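Local coordinates for protein Cas13d (uncultured Ruminococcus sp, PDB 6IV9) that probably acts as a CRISPR-guided ribonuclease, binding crRNA and using two HEPN domains for crRNA maturation and target RNA cleavage, at residues Glu84-Asn89 with Thr95-Lys100; Ala288-His293 with Phe301-Phe306; Leu795-Lys798 with Leu803-Cys806; Ala353-Arg358 with Tyr415-Val420. The protein carries 2 engineered substitutions. All blocks are in the same frame, centred on the assembly; numbering follows the deposited sequence.

Interaction 1 (Glu84-Asn89 with Thr95-Lys100); sequences EYEVDN and TQLSSK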
loop_
_atom_site.group_PDB
_atom_site.type_symbol
_atom_site.label_atom_id
_atom_site.label_comp_id
_atom_site.label_asym_id
_atom_site.label_seq_id
_atom_site.Cartn_x
_atom_site.Cartn_y
_atom_site.Cartn_z
ATOM N N GLU A 84 1.555 -11.178 -31.834
ATOM C CA GLU A 84 2.049 -10.692 -33.132
ATOM C C GLU A 84 2.601 -11.838 -33.967
ATOM O O GLU A 84 2.223 -11.958 -35.117
ATOM C CB GLU A 84 3.163 -9.678 -32.898
ATOM C CG GLU A 84 2.684 -8.365 -32.312
ATOM C CD GLU A 84 2.191 -7.347 -33.323
ATOM O OE1 GLU A 84 2.091 -7.690 -34.480
ATOM O OE2 GLU A 84 1.919 -6.232 -32.935
ATOM N N TYR A 85 3.516 -12.612 -33.406
ATOM C CA TYR A 85 4.136 -13.670 -34.224
ATOM C C TYR A 85 4.366 -14.947 -33.440
ATOM O O TYR A 85 4.551 -14.909 -32.256
ATOM C CB TYR A 85 5.518 -13.224 -34.693
ATOM C CG TYR A 85 5.509 -12.017 -35.584
ATOM C CD1 TYR A 85 5.567 -10.753 -35.047
ATOM C CD2 TYR A 85 5.432 -12.140 -36.953
ATOM C CE1 TYR A 85 5.551 -9.631 -35.843
ATOM C CE2 TYR A 85 5.420 -11.029 -37.768
ATOM C CZ TYR A 85 5.466 -9.771 -37.209
ATOM O OH TYR A 85 5.450 -8.660 -37.986
ATOM N N GLU A 86 4.360 -16.048 -34.170
ATOM C CA GLU A 86 4.757 -17.354 -33.622
ATOM C C GLU A 86 6.048 -17.708 -34.355
ATOM O O GLU A 86 6.059 -17.596 -35.556
ATOM C CB GLU A 86 3.679 -18.395 -33.873
ATOM C CG GLU A 86 4.106 -19.771 -33.452
ATOM C CD GLU A 86 3.068 -20.796 -33.831
ATOM O OE1 GLU A 86 1.887 -20.485 -33.735
ATOM O OE2 GLU A 86 3.450 -21.870 -34.234
ATOM N N VAL A 87 7.093 -18.065 -33.628
ATOM C CA VAL A 87 8.410 -18.383 -34.238
ATOM C C VAL A 87 8.792 -19.813 -33.872
ATOM O O VAL A 87 8.577 -20.196 -32.745
ATOM C CB VAL A 87 9.495 -17.394 -33.778
ATOM C CG1 VAL A 87 10.858 -17.724 -34.341
ATOM C CG2 VAL A 87 9.122 -15.961 -34.067
ATOM N N ASP A 88 9.315 -20.559 -34.835
ATOM C CA ASP A 88 9.744 -21.949 -34.567
ATOM C C ASP A 88 11.176 -21.900 -34.046
ATOM O O ASP A 88 11.994 -21.306 -34.696
ATOM C CB ASP A 88 9.655 -22.839 -35.805
ATOM C CG ASP A 88 10.066 -24.257 -35.494
ATOM O OD1 ASP A 88 11.259 -24.529 -35.478
ATOM O OD2 ASP A 88 9.187 -25.046 -35.218
ATOM N N ASN A 89 11.428 -22.509 -32.896
ATOM C CA ASN A 89 12.773 -22.485 -32.277
ATOM C C ASN A 89 13.810 -23.203 -33.141
ATOM O O ASN A 89 14.954 -22.838 -33.039
ATOM C CB ASN A 89 12.765 -23.062 -30.863
ATOM C CG ASN A 89 11.977 -22.205 -29.905
ATOM O OD1 ASN A 89 11.815 -21.027 -30.144
ATOM N ND2 ASN A 89 11.476 -22.798 -28.842
ATOM N N THR A 95 5.317 -16.951 -38.277
ATOM C CA THR A 95 3.927 -16.838 -38.738
ATOM C C THR A 95 3.328 -15.613 -38.065
ATOM O O THR A 95 3.416 -15.542 -36.864
ATOM C CB THR A 95 3.134 -18.078 -38.326
ATOM O OG1 THR A 95 3.794 -19.202 -38.893
ATOM C CG2 THR A 95 1.689 -18.033 -38.754
ATOM N N GLN A 96 2.749 -14.707 -38.838
ATOM C CA GLN A 96 2.128 -13.508 -38.252
ATOM C C GLN A 96 0.734 -13.879 -37.754
ATOM O O GLN A 96 -0.031 -14.438 -38.524
ATOM C CB GLN A 96 2.077 -12.361 -39.250
ATOM C CG GLN A 96 1.498 -11.095 -38.655
ATOM C CD GLN A 96 1.694 -9.899 -39.547
ATOM O OE1 GLN A 96 2.501 -9.910 -40.460
ATOM N NE2 GLN A 96 0.946 -8.854 -39.279
ATOM N N LEU A 97 0.471 -13.602 -36.485
ATOM C CA LEU A 97 -0.835 -13.895 -35.854
ATOM C C LEU A 97 -1.708 -12.641 -35.884
ATOM O O LEU A 97 -2.917 -12.771 -35.902
ATOM C CB LEU A 97 -0.582 -14.334 -34.412
ATOM C CG LEU A 97 0.382 -15.496 -34.235
ATOM C CD1 LEU A 97 0.654 -15.772 -32.774
ATOM C CD2 LEU A 97 -0.154 -16.736 -34.903
ATOM N N SER A 98 -1.076 -11.476 -35.830
ATOM C CA SER A 98 -1.789 -10.182 -35.823
ATOM C C SER A 98 -2.332 -9.823 -37.209
ATOM O O SER A 98 -1.768 -10.247 -38.199
ATOM C CB SER A 98 -0.901 -9.098 -35.308
ATOM O OG SER A 98 0.257 -8.979 -36.097
ATOM N N SER A 99 -3.425 -9.069 -37.215
ATOM C CA SER A 99 -4.033 -8.519 -38.447
ATOM C C SER A 99 -3.200 -7.320 -38.897
ATOM O O SER A 99 -2.442 -6.798 -38.106
ATOM C CB SER A 99 -5.430 -8.089 -38.185
ATOM O OG SER A 99 -5.437 -6.963 -37.341
ATOM N N LYS A 100 -3.397 -6.863 -40.123
ATOM C CA LYS A 100 -2.638 -5.690 -40.616
ATOM C C LYS A 100 -2.975 -4.473 -39.758
ATOM O O LYS A 100 -2.106 -3.662 -39.557
ATOM C CB LYS A 100 -3.013 -5.376 -42.062
ATOM C CG LYS A 100 -2.496 -4.046 -42.577
ATOM C CD LYS A 100 -2.201 -4.072 -44.060
ATOM C CE LYS A 100 -3.443 -4.250 -44.899
ATOM N NZ LYS A 100 -3.153 -4.070 -46.340
HETATM O O HOH W 1 5.963 -20.339 -37.368
#
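Tyr-85 and Gln-96 sit directly across from each other, and their side chains leave the same side of the sheet. The phenol ring and the Gln-96 chain cross obliquely, with CE2 of Tyr-85 3.9 Å from CB of Gln-96, and the ring and amide planes lie 48° apart. Gln-96 holds CG anti to its backbone N (chi1 -177°) and runs on extended, which takes the chain past the ring's CE2 side and carries its NE2 to OG of Ser-98, 3.3 Å off. At the far end, OH of Tyr-85 bonds to the backbone of Ile-105 and Leu-107.

This is the outer hairpin of a four-stranded antiparallel sheet, formed by strands 81-88 and 94-96, the latter an edge strand. Tyr-85 and Gln-96 make a non-hydrogen-bonded pair. The hydrogen-bonded pair beside them, Glu-86 and Thr-95, exchanges two backbone bonds, each 2.9 Å (Glu-86 N to Thr-95 O, Thr-95 N to Glu-86 O), and a water bridges O of Glu-86 and OG1 of Thr-95. On their side of the sheet Leu-97 brings CD1 within 4.2 Å of CB of Glu-86.

Toward strand 69-75, Glu-84 and Tyr-85 both face Ile-72, a classic beta bulge. The side chain of Glu-84 bends at chi2 (-85°), which swings its carboxylate back to the hairpin partner: OG of Ser-98 donates to OE1 of Glu-84 over 2.8 Å from above the carboxylate plane. Ser-103 also reaches OE1, while OG of Ser-74 and the backbone N of Asn-104 hold OE2.

Interaction 2 (Ala288-His293 with Phe301-Phe306); sequences AQCVFH and FDLYSF. Engineered in segment 288-293: Ala-288 (natural residue Arg).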
loop_
_atom_site.group_PDB
_atom_site.type_symbol
_atom_site.label_atom_id
_atom_site.label_comp_id
_atom_site.label_asym_id
_atom_site.label_seq_id
_atom_site.Cartn_x
_atom_site.Cartn_y
_atom_site.Cartn_z
ATOM N N ALA A 288 -4.041 -14.089 7.878
ATOM C CA ALA A 288 -2.717 -14.203 8.519
ATOM C C ALA A 288 -2.287 -15.669 8.547
ATOM O O ALA A 288 -1.155 -15.944 8.281
ATOM C CB ALA A 288 -2.758 -13.614 9.894
ATOM N N GLN A 289 -3.227 -16.574 8.783
ATOM C CA GLN A 289 -2.944 -18.031 8.852
ATOM C C GLN A 289 -2.629 -18.605 7.469
ATOM O O GLN A 289 -2.188 -19.726 7.407
ATOM C CB GLN A 289 -4.104 -18.757 9.523
ATOM C CG GLN A 289 -4.228 -18.444 10.998
ATOM C CD GLN A 289 -5.555 -18.911 11.536
ATOM O OE1 GLN A 289 -6.073 -19.937 11.144
ATOM N NE2 GLN A 289 -6.128 -18.138 12.425
ATOM N N CYS A 290 -2.956 -17.879 6.413
ATOM C CA CYS A 290 -2.704 -18.349 5.038
ATOM C C CYS A 290 -1.377 -17.841 4.487
ATOM O O CYS A 290 -0.912 -18.432 3.557
ATOM C CB CYS A 290 -3.795 -17.857 4.112
ATOM S SG CYS A 290 -5.380 -18.651 4.440
ATOM N N VAL A 291 -0.857 -16.738 5.011
ATOM C CA VAL A 291 0.410 -16.180 4.467
ATOM C C VAL A 291 1.574 -16.356 5.442
ATOM O O VAL A 291 2.667 -15.994 5.074
ATOM C CB VAL A 291 0.215 -14.715 4.055
ATOM C CG1 VAL A 291 -0.738 -14.596 2.890
ATOM C CG2 VAL A 291 -0.282 -13.893 5.216
ATOM N N PHE A 292 1.313 -16.875 6.635
ATOM C CA PHE A 292 2.366 -17.146 7.642
ATOM C C PHE A 292 2.180 -18.561 8.195
ATOM O O PHE A 292 1.081 -19.035 8.237
ATOM C CB PHE A 292 2.371 -16.087 8.738
ATOM C CG PHE A 292 2.916 -14.768 8.272
ATOM C CD1 PHE A 292 4.256 -14.619 7.982
ATOM C CD2 PHE A 292 2.081 -13.694 8.090
ATOM C CE1 PHE A 292 4.753 -13.409 7.543
ATOM C CE2 PHE A 292 2.576 -12.489 7.643
ATOM C CZ PHE A 292 3.906 -12.351 7.370
ATOM N N HIS A 293 3.261 -19.196 8.610
ATOM C CA HIS A 293 3.141 -20.580 9.124
ATOM C C HIS A 293 2.957 -20.577 10.639
ATOM O O HIS A 293 3.391 -19.649 11.303
ATOM C CB HIS A 293 4.301 -21.444 8.628
ATOM C CG HIS A 293 4.348 -21.533 7.144
ATOM N ND1 HIS A 293 4.355 -20.425 6.345
ATOM C CD2 HIS A 293 4.327 -22.586 6.314
ATOM C CE1 HIS A 293 4.375 -20.787 5.090
ATOM N NE2 HIS A 293 4.358 -22.107 5.044
ATOM N N PHE A 301 -4.454 -23.414 3.281
ATOM C CA PHE A 301 -4.401 -23.368 1.803
ATOM C C PHE A 301 -5.678 -22.765 1.217
ATOM O O PHE A 301 -5.812 -22.783 0.012
ATOM C CB PHE A 301 -4.186 -24.789 1.287
ATOM C CG PHE A 301 -2.785 -25.280 1.509
ATOM C CD1 PHE A 301 -1.772 -24.930 0.640
ATOM C CD2 PHE A 301 -2.467 -26.024 2.621
ATOM C CE1 PHE A 301 -0.473 -25.342 0.859
ATOM C CE2 PHE A 301 -1.169 -26.443 2.839
ATOM C CZ PHE A 301 -0.181 -26.105 1.956
ATOM N N ASP A 302 -6.537 -22.203 2.055
ATOM C CA ASP A 302 -7.867 -21.734 1.602
ATOM C C ASP A 302 -7.981 -20.208 1.517
ATOM O O ASP A 302 -9.083 -19.728 1.589
ATOM C CB ASP A 302 -8.989 -22.406 2.387
ATOM C CG ASP A 302 -8.939 -22.189 3.883
ATOM O OD1 ASP A 302 -7.928 -21.741 4.365
ATOM O OD2 ASP A 302 -9.924 -22.484 4.534
ATOM N N LEU A 303 -6.889 -19.513 1.228
ATOM C CA LEU A 303 -6.898 -18.027 1.168
ATOM C C LEU A 303 -7.917 -17.551 0.136
ATOM O O LEU A 303 -8.613 -16.610 0.395
ATOM C CB LEU A 303 -5.513 -17.590 0.686
ATOM C CG LEU A 303 -5.030 -16.193 1.045
ATOM C CD1 LEU A 303 -4.105 -15.634 -0.007
ATOM C CD2 LEU A 303 -6.146 -15.247 1.392
ATOM N N TYR A 304 -7.968 -18.211 -1.006
ATOM C CA TYR A 304 -8.829 -17.720 -2.101
ATOM C C TYR A 304 -10.226 -18.325 -2.091
ATOM O O TYR A 304 -11.035 -17.835 -2.819
ATOM C CB TYR A 304 -8.106 -17.939 -3.425
ATOM C CG TYR A 304 -6.734 -17.328 -3.421
ATOM C CD1 TYR A 304 -6.582 -15.961 -3.450
ATOM C CD2 TYR A 304 -5.600 -18.103 -3.334
ATOM C CE1 TYR A 304 -5.334 -15.373 -3.418
ATOM C CE2 TYR A 304 -4.342 -17.535 -3.311
ATOM C CZ TYR A 304 -4.210 -16.164 -3.358
ATOM O OH TYR A 304 -2.994 -15.573 -3.341
ATOM N N SER A 305 -10.473 -19.352 -1.295
ATOM C CA SER A 305 -11.807 -19.998 -1.314
ATOM C C SER A 305 -12.580 -19.827 -0.005
ATOM O O SER A 305 -13.782 -19.869 -0.057
ATOM C CB SER A 305 -11.643 -21.449 -1.621
ATOM O OG SER A 305 -10.894 -22.078 -0.616
ATOM N N PHE A 306 -11.896 -19.534 1.092
ATOM C CA PHE A 306 -12.527 -19.558 2.435
ATOM C C PHE A 306 -13.728 -18.623 2.543
ATOM O O PHE A 306 -14.674 -19.011 3.194
ATOM C CB PHE A 306 -11.497 -19.342 3.544
ATOM C CG PHE A 306 -11.275 -17.902 3.922
ATOM C CD1 PHE A 306 -12.140 -17.268 4.786
ATOM C CD2 PHE A 306 -10.283 -17.152 3.325
ATOM C CE1 PHE A 306 -11.975 -15.937 5.112
ATOM C CE2 PHE A 306 -10.122 -15.817 3.646
ATOM C CZ PHE A 306 -10.963 -15.214 4.540
#
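Cys-290, in the last turn of helix 267-291, and Leu-303, in the loop leading to helix 306-309, bring their CA atoms to 5.7 Å with no hydrogen bond between the segments. The CB atoms of both residues point toward the other segment, and the contact is buried and small. CB of Cys-290 rests 3.7 Å from CG of Leu-303, at the branch point of the leucine. With SG turned anti to its own carbonyl carbon (chi1 -69°), the sulfur lies alongside the opposing backbone, and SG of Cys-290 is 3.7 Å from N of Leu-303. CD1 of Leu-303 then turns the other way, 3.4 Å above the ring plane of Tyr-304, near the ring's rim.

The spacing from Ala-288 to His-293 is consistent with the R-X4-H motif of HEPN ribonucleases, its arginine here engineered to Ala-288; Cys-290 is one of the intervening residues.

Asp-302 touches the sulfur more loosely, its OD1 4.0 Å from SG of Cys-290. Its carboxylate is committed elsewhere: OD2 pairs with Arg-300, and OD1 takes a hydrogen bond from Gln-286, one turn before Cys-290 on helix 267-291. Backbone O of Asp-302 accepts from both Ser-305 N and Phe-306 N (2.9 Å to the latter), curling the chain round through Leu-303 and Tyr-304.

Interaction 3 (Leu795-Lys798 with Leu803-Cys806); sequences LFLK and LRKC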
loop_
_atom_site.group_PDB
_atom_site.type_symbol
_atom_site.label_atom_id
_atom_site.label_comp_id
_atom_site.label_asym_id
_atom_site.label_seq_id
_atom_site.Cartn_x
_atom_site.Cartn_y
_atom_site.Cartn_z
ATOM N N LEU A 795 19.945 -21.074 -8.360
ATOM C CA LEU A 795 20.917 -20.441 -9.285
ATOM C C LEU A 795 21.636 -19.253 -8.648
ATOM O O LEU A 795 22.731 -18.984 -9.061
ATOM C CB LEU A 795 20.239 -20.038 -10.593
ATOM C CG LEU A 795 19.421 -21.125 -11.275
ATOM C CD1 LEU A 795 19.003 -20.696 -12.663
ATOM C CD2 LEU A 795 20.172 -22.433 -11.313
ATOM N N PHE A 796 20.988 -18.533 -7.740
ATOM C CA PHE A 796 21.676 -17.341 -7.198
ATOM C C PHE A 796 22.974 -17.773 -6.518
ATOM O O PHE A 796 23.995 -17.193 -6.782
ATOM C CB PHE A 796 20.830 -16.679 -6.112
ATOM C CG PHE A 796 19.584 -15.967 -6.571
ATOM C CD1 PHE A 796 19.654 -14.888 -7.428
ATOM C CD2 PHE A 796 18.348 -16.348 -6.101
ATOM C CE1 PHE A 796 18.510 -14.227 -7.830
ATOM C CE2 PHE A 796 17.206 -15.687 -6.505
ATOM C CZ PHE A 796 17.295 -14.628 -7.366
ATOM N N LEU A 797 22.889 -18.755 -5.636
ATOM C CA LEU A 797 24.068 -19.272 -4.907
ATOM C C LEU A 797 25.031 -20.039 -5.821
ATOM O O LEU A 797 26.215 -19.907 -5.632
ATOM C CB LEU A 797 23.573 -20.135 -3.749
ATOM C CG LEU A 797 22.779 -19.371 -2.699
ATOM C CD1 LEU A 797 22.240 -20.304 -1.645
ATOM C CD2 LEU A 797 23.627 -18.286 -2.070
ATOM N N LYS A 798 24.520 -20.860 -6.729
ATOM C CA LYS A 798 25.425 -21.660 -7.584
ATOM C C LYS A 798 26.261 -20.773 -8.505
ATOM O O LYS A 798 27.441 -20.998 -8.601
ATOM C CB LYS A 798 24.623 -22.664 -8.411
ATOM C CG LYS A 798 25.450 -23.719 -9.126
ATOM C CD LYS A 798 26.359 -24.487 -8.194
ATOM C CE LYS A 798 27.147 -25.588 -8.867
ATOM N NZ LYS A 798 27.927 -26.377 -7.892
ATOM N N LEU A 803 29.575 -14.368 -3.753
ATOM C CA LEU A 803 28.440 -14.015 -2.870
ATOM C C LEU A 803 28.044 -15.218 -2.013
ATOM O O LEU A 803 27.687 -15.020 -0.883
ATOM C CB LEU A 803 27.291 -13.436 -3.695
ATOM C CG LEU A 803 27.600 -12.061 -4.273
ATOM C CD1 LEU A 803 26.454 -11.529 -5.103
ATOM C CD2 LEU A 803 27.965 -11.079 -3.181
ATOM N N ARG A 804 28.129 -16.427 -2.551
ATOM C CA ARG A 804 27.773 -17.628 -1.761
ATOM C C ARG A 804 28.701 -17.722 -0.548
ATOM O O ARG A 804 28.222 -17.995 0.525
ATOM C CB ARG A 804 27.925 -18.889 -2.611
ATOM C CG ARG A 804 27.600 -20.177 -1.880
ATOM C CD ARG A 804 28.378 -21.356 -2.427
ATOM N NE ARG A 804 28.287 -21.324 -3.869
ATOM C CZ ARG A 804 29.046 -21.996 -4.698
ATOM N NH1 ARG A 804 28.869 -21.854 -5.995
ATOM N NH2 ARG A 804 29.977 -22.808 -4.237
ATOM N N LYS A 805 29.990 -17.482 -0.755
ATOM C CA LYS A 805 30.995 -17.522 0.330
ATOM C C LYS A 805 30.674 -16.431 1.345
ATOM O O LYS A 805 30.812 -16.689 2.518
ATOM C CB LYS A 805 32.397 -17.347 -0.245
ATOM C CG LYS A 805 32.926 -18.560 -0.990
ATOM C CD LYS A 805 32.641 -19.842 -0.257
ATOM C CE LYS A 805 32.745 -21.090 -1.102
ATOM N NZ LYS A 805 31.738 -22.093 -0.690
ATOM N N CYS A 806 30.262 -15.260 0.874
ATOM C CA CYS A 806 29.908 -14.140 1.780
ATOM C C CYS A 806 28.722 -14.544 2.653
ATOM O O CYS A 806 28.760 -14.288 3.834
ATOM C CB CYS A 806 29.530 -12.906 0.980
ATOM S SG CYS A 806 30.950 -12.084 0.223
#
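Arg-804 reaches back from helix 801-813 to carbonyls near the C-terminal end of the short helix 795-799, and it loses more surface to this contact than either Leu-797 or Lys-798. Its CG is anti to the backbone N (chi1 179°) and the chain then bends at chi3 (-47°), bringing the guanidinium edge-on to the helix end. NE of Arg-804 donates to O of Leu-797 at 3.1 Å. That oxygen lies in the guanidinium plane, although the donor approaches it from well above the carbonyl plane. NH1 of Arg-804 adds two weak bonds, one to the same Leu-797 O at 3.3 Å and another to O of Lys-798 at 3.1 Å, so the pair of carbonyls shares one guanidinium edge. The remaining nitrogen, NH2, forms a salt bridge with Asp-787.

Leu-797 contributes its carbonyl and a loose apolar touch, CD2 lying 4.4 Å from CB of Arg-804; its side chain also packs on Leu-782, Cys-783 and Cys-786 of helix 777-788 and on Ile-901. Lys-798 runs past the guanidinium with its CD 4.3 Å from NH1 of Arg-804. Its NZ is bonded to the Cys-786 carbonyl, and Asp-787 probably eases the nearby like charges. A leucine in place of Arg-804 would probably leave the Leu-797 carbonyl without its side-chain donor and Asp-787 without one of its cationic mates.

Close by, Phe-796 packs on a sugar of the bound RNA and Leu-803 on a phosphate. The arrangement is that of two consecutive helices meeting at a corner, the second one's arginine closing C-terminal carbonyls of the first, at the edge of the RNA-binding surface.

Interaction 4 (Ala353-Arg358 with Tyr415-Val420); sequences ADDIIR and YYRNDV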
loop_
_atom_site.group_PDB
_atom_site.type_symbol
_atom_site.label_atom_id
_atom_site.label_comp_id
_atom_site.label_asym_id
_atom_site.label_seq_id
_atom_site.Cartn_x
_atom_site.Cartn_y
_atom_site.Cartn_z
ATOM N N ALA A 353 -27.708 16.327 -21.437
ATOM C CA ALA A 353 -27.608 16.404 -19.968
ATOM C C ALA A 353 -27.554 15.005 -19.346
ATOM O O ALA A 353 -26.778 14.811 -18.421
ATOM C CB ALA A 353 -28.770 17.194 -19.446
ATOM N N ASP A 354 -28.343 14.068 -19.852
ATOM C CA ASP A 354 -28.359 12.689 -19.305
ATOM C C ASP A 354 -26.990 12.047 -19.488
ATOM O O ASP A 354 -26.574 11.313 -18.625
ATOM C CB ASP A 354 -29.363 11.816 -20.046
ATOM C CG ASP A 354 -30.785 12.022 -19.579
ATOM O OD1 ASP A 354 -31.009 12.957 -18.793
ATOM O OD2 ASP A 354 -31.650 11.262 -20.027
ATOM N N ASP A 355 -26.369 12.293 -20.628
ATOM C CA ASP A 355 -25.030 11.750 -20.930
ATOM C C ASP A 355 -24.018 12.320 -19.939
ATOM O O ASP A 355 -23.213 11.576 -19.457
ATOM C CB ASP A 355 -24.608 12.180 -22.325
ATOM C CG ASP A 355 -23.682 11.183 -22.966
ATOM O OD1 ASP A 355 -23.713 10.033 -22.543
ATOM O OD2 ASP A 355 -22.939 11.576 -23.864
ATOM N N ILE A 356 -24.098 13.608 -19.670
ATOM C CA ILE A 356 -23.161 14.270 -18.728
ATOM C C ILE A 356 -23.337 13.660 -17.341
ATOM O O ILE A 356 -22.351 13.426 -16.685
ATOM C CB ILE A 356 -23.400 15.789 -18.743
ATOM C CG1 ILE A 356 -22.911 16.387 -20.058
ATOM C CG2 ILE A 356 -22.765 16.466 -17.548
ATOM C CD1 ILE A 356 -23.386 17.775 -20.295
ATOM N N ILE A 357 -24.574 13.424 -16.937
ATOM C CA ILE A 357 -24.838 12.862 -15.590
ATOM C C ILE A 357 -24.226 11.463 -15.499
ATOM O O ILE A 357 -23.610 11.173 -14.502
ATOM C CB ILE A 357 -26.344 12.889 -15.291
ATOM C CG1 ILE A 357 -26.832 14.325 -15.107
ATOM C CG2 ILE A 357 -26.661 12.037 -14.088
ATOM C CD1 ILE A 357 -28.329 14.485 -15.142
ATOM N N ARG A 358 -24.401 10.647 -16.529
ATOM C CA ARG A 358 -23.826 9.286 -16.505
ATOM C C ARG A 358 -22.296 9.373 -16.482
ATOM O O ARG A 358 -21.689 8.638 -15.729
ATOM C CB ARG A 358 -24.402 8.468 -17.655
ATOM C CG ARG A 358 -25.889 8.204 -17.481
ATOM C CD ARG A 358 -26.440 7.172 -18.435
ATOM N NE ARG A 358 -26.279 7.603 -19.802
ATOM C CZ ARG A 358 -27.261 8.043 -20.571
ATOM N NH1 ARG A 358 -28.501 8.058 -20.124
ATOM N NH2 ARG A 358 -27.003 8.462 -21.792
ATOM N N TYR A 415 -10.962 13.122 -23.881
ATOM C CA TYR A 415 -10.230 11.915 -24.325
ATOM C C TYR A 415 -11.078 10.644 -24.295
ATOM O O TYR A 415 -10.737 9.705 -24.980
ATOM C CB TYR A 415 -9.003 11.750 -23.441
ATOM C CG TYR A 415 -7.947 12.791 -23.667
ATOM C CD1 TYR A 415 -7.203 12.795 -24.824
ATOM C CD2 TYR A 415 -7.687 13.758 -22.725
ATOM C CE1 TYR A 415 -6.220 13.734 -25.041
ATOM C CE2 TYR A 415 -6.703 14.701 -22.919
ATOM C CZ TYR A 415 -5.972 14.688 -24.085
ATOM O OH TYR A 415 -5.000 15.594 -24.292
ATOM N N TYR A 416 -12.080 10.602 -23.435
ATOM C CA TYR A 416 -12.921 9.398 -23.273
ATOM C C TYR A 416 -14.042 9.328 -24.306
ATOM O O TYR A 416 -14.458 8.238 -24.623
ATOM C CB TYR A 416 -13.535 9.403 -21.883
ATOM C CG TYR A 416 -14.240 8.144 -21.478
ATOM C CD1 TYR A 416 -13.554 6.958 -21.322
ATOM C CD2 TYR A 416 -15.592 8.156 -21.217
ATOM C CE1 TYR A 416 -14.197 5.806 -20.919
ATOM C CE2 TYR A 416 -16.254 7.010 -20.833
ATOM C CZ TYR A 416 -15.553 5.833 -20.673
ATOM O OH TYR A 416 -16.211 4.714 -20.281
ATOM N N ARG A 417 -14.546 10.473 -24.744
ATOM C CA ARG A 417 -15.686 10.467 -25.683
ATOM C C ARG A 417 -15.390 11.250 -26.963
ATOM O O ARG A 417 -15.493 10.688 -28.017
ATOM C CB ARG A 417 -16.898 11.072 -24.979
ATOM C CG ARG A 417 -17.596 10.136 -24.002
ATOM C CD ARG A 417 -18.140 8.808 -24.503
ATOM N NE ARG A 417 -19.294 8.359 -23.735
ATOM C CZ ARG A 417 -20.446 9.024 -23.664
ATOM N NH1 ARG A 417 -21.418 8.600 -22.883
ATOM N NH2 ARG A 417 -20.626 10.114 -24.377
ATOM N N ASN A 418 -15.077 12.527 -26.831
ATOM C CA ASN A 418 -14.885 13.446 -27.977
ATOM C C ASN A 418 -13.677 13.144 -28.861
ATOM O O ASN A 418 -13.807 13.304 -30.060
ATOM C CB ASN A 418 -14.720 14.879 -27.496
ATOM C CG ASN A 418 -14.869 15.856 -28.633
ATOM O OD1 ASN A 418 -15.902 15.884 -29.281
ATOM N ND2 ASN A 418 -13.838 16.633 -28.892
ATOM N N ASP A 419 -12.521 12.852 -28.275
ATOM C CA ASP A 419 -11.303 12.679 -29.093
ATOM C C ASP A 419 -10.502 11.471 -28.613
ATOM O O ASP A 419 -9.407 11.651 -28.127
ATOM C CB ASP A 419 -10.502 13.972 -29.054
ATOM C CG ASP A 419 -9.502 14.111 -30.174
ATOM O OD1 ASP A 419 -9.360 13.164 -30.916
ATOM O OD2 ASP A 419 -8.888 15.169 -30.270
ATOM N N VAL A 420 -11.040 10.281 -28.808
ATOM C CA VAL A 420 -10.372 9.028 -28.374
ATOM C C VAL A 420 -9.045 8.871 -29.117
ATOM O O VAL A 420 -8.088 8.415 -28.511
ATOM C CB VAL A 420 -11.310 7.836 -28.581
ATOM C CG1 VAL A 420 -10.628 6.524 -28.268
ATOM C CG2 VAL A 420 -12.570 7.999 -27.759
#
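Asp-355 and Arg-417 form a surface salt bridge between two helices, 353-366 and 400-418, that are far apart in sequence but neighbours in an all-helical part of the fold. It is a bidentate, end-on pairing: NH1 and NH2 of the arginine each take a different carboxylate oxygen. The backbones stay well separated, the CA atoms of Asp-355 and Arg-417 being 10.6 Å apart, so the long arginine does the bridging. It bends at chi2 (-58°) and then reaches across to Asp-355 from its place in a wider, pi-type turn at 415-418, just before the helix ends.

The two side chains come from opposite directions and meet edge to edge with a moderate twist, the carboxylate and guanidinium planes lying 28° apart. Both oxygens are met on their syn sides, and both bonds are nearly straight. Arg-417 also packs on Leu-359, and its neighbour Tyr-416 lies on Leu-359 and Asp-362, so helix 353-366 meets helix 400-418 by more than the ion pair.

Arg-358, one turn on in Asp-355's own helix, completes a salt-bridge network: its NH2 is a long 3.7 Å from OD1 of Asp-355, while its guanidinium lies with one face over the backbone O of Asp-354. The carboxylate is thus placed between two arginines and is likely to offset the charge of both. An alanine here removes both acceptors, and the Arg-417 guanidinium is likely to be left without its mate and freer to turn, with Arg-358 missing a nearby counter-charge. The two bonds are 2.7 Å from NH1 of Arg-417 to OD1 of Asp-355 and 2.8 Å from NH2 of Arg-417 to OD2 of Asp-355.

No two of the four contacts touch, and each joins different elements. Interaction 1 is a partly buried strand pairing, where backbone bonds set the register and a buried glutamate is held by serine hydroxyls and a backbone N-H. Interactions 2 and 3 are buried: the first is mainly apolar and sulfur packing within what is probably the HEPN R-X4-H run, the second a charged group spent on carbonyls next to the RNA. Interaction 4 lies at the surface and rests on a pair of opposite charges between helices whose backbones stay well apart at this point. Interactions 3 and 4 are the farthest apart, with centres about 57 Å from each other on opposite sides of the chain's centre.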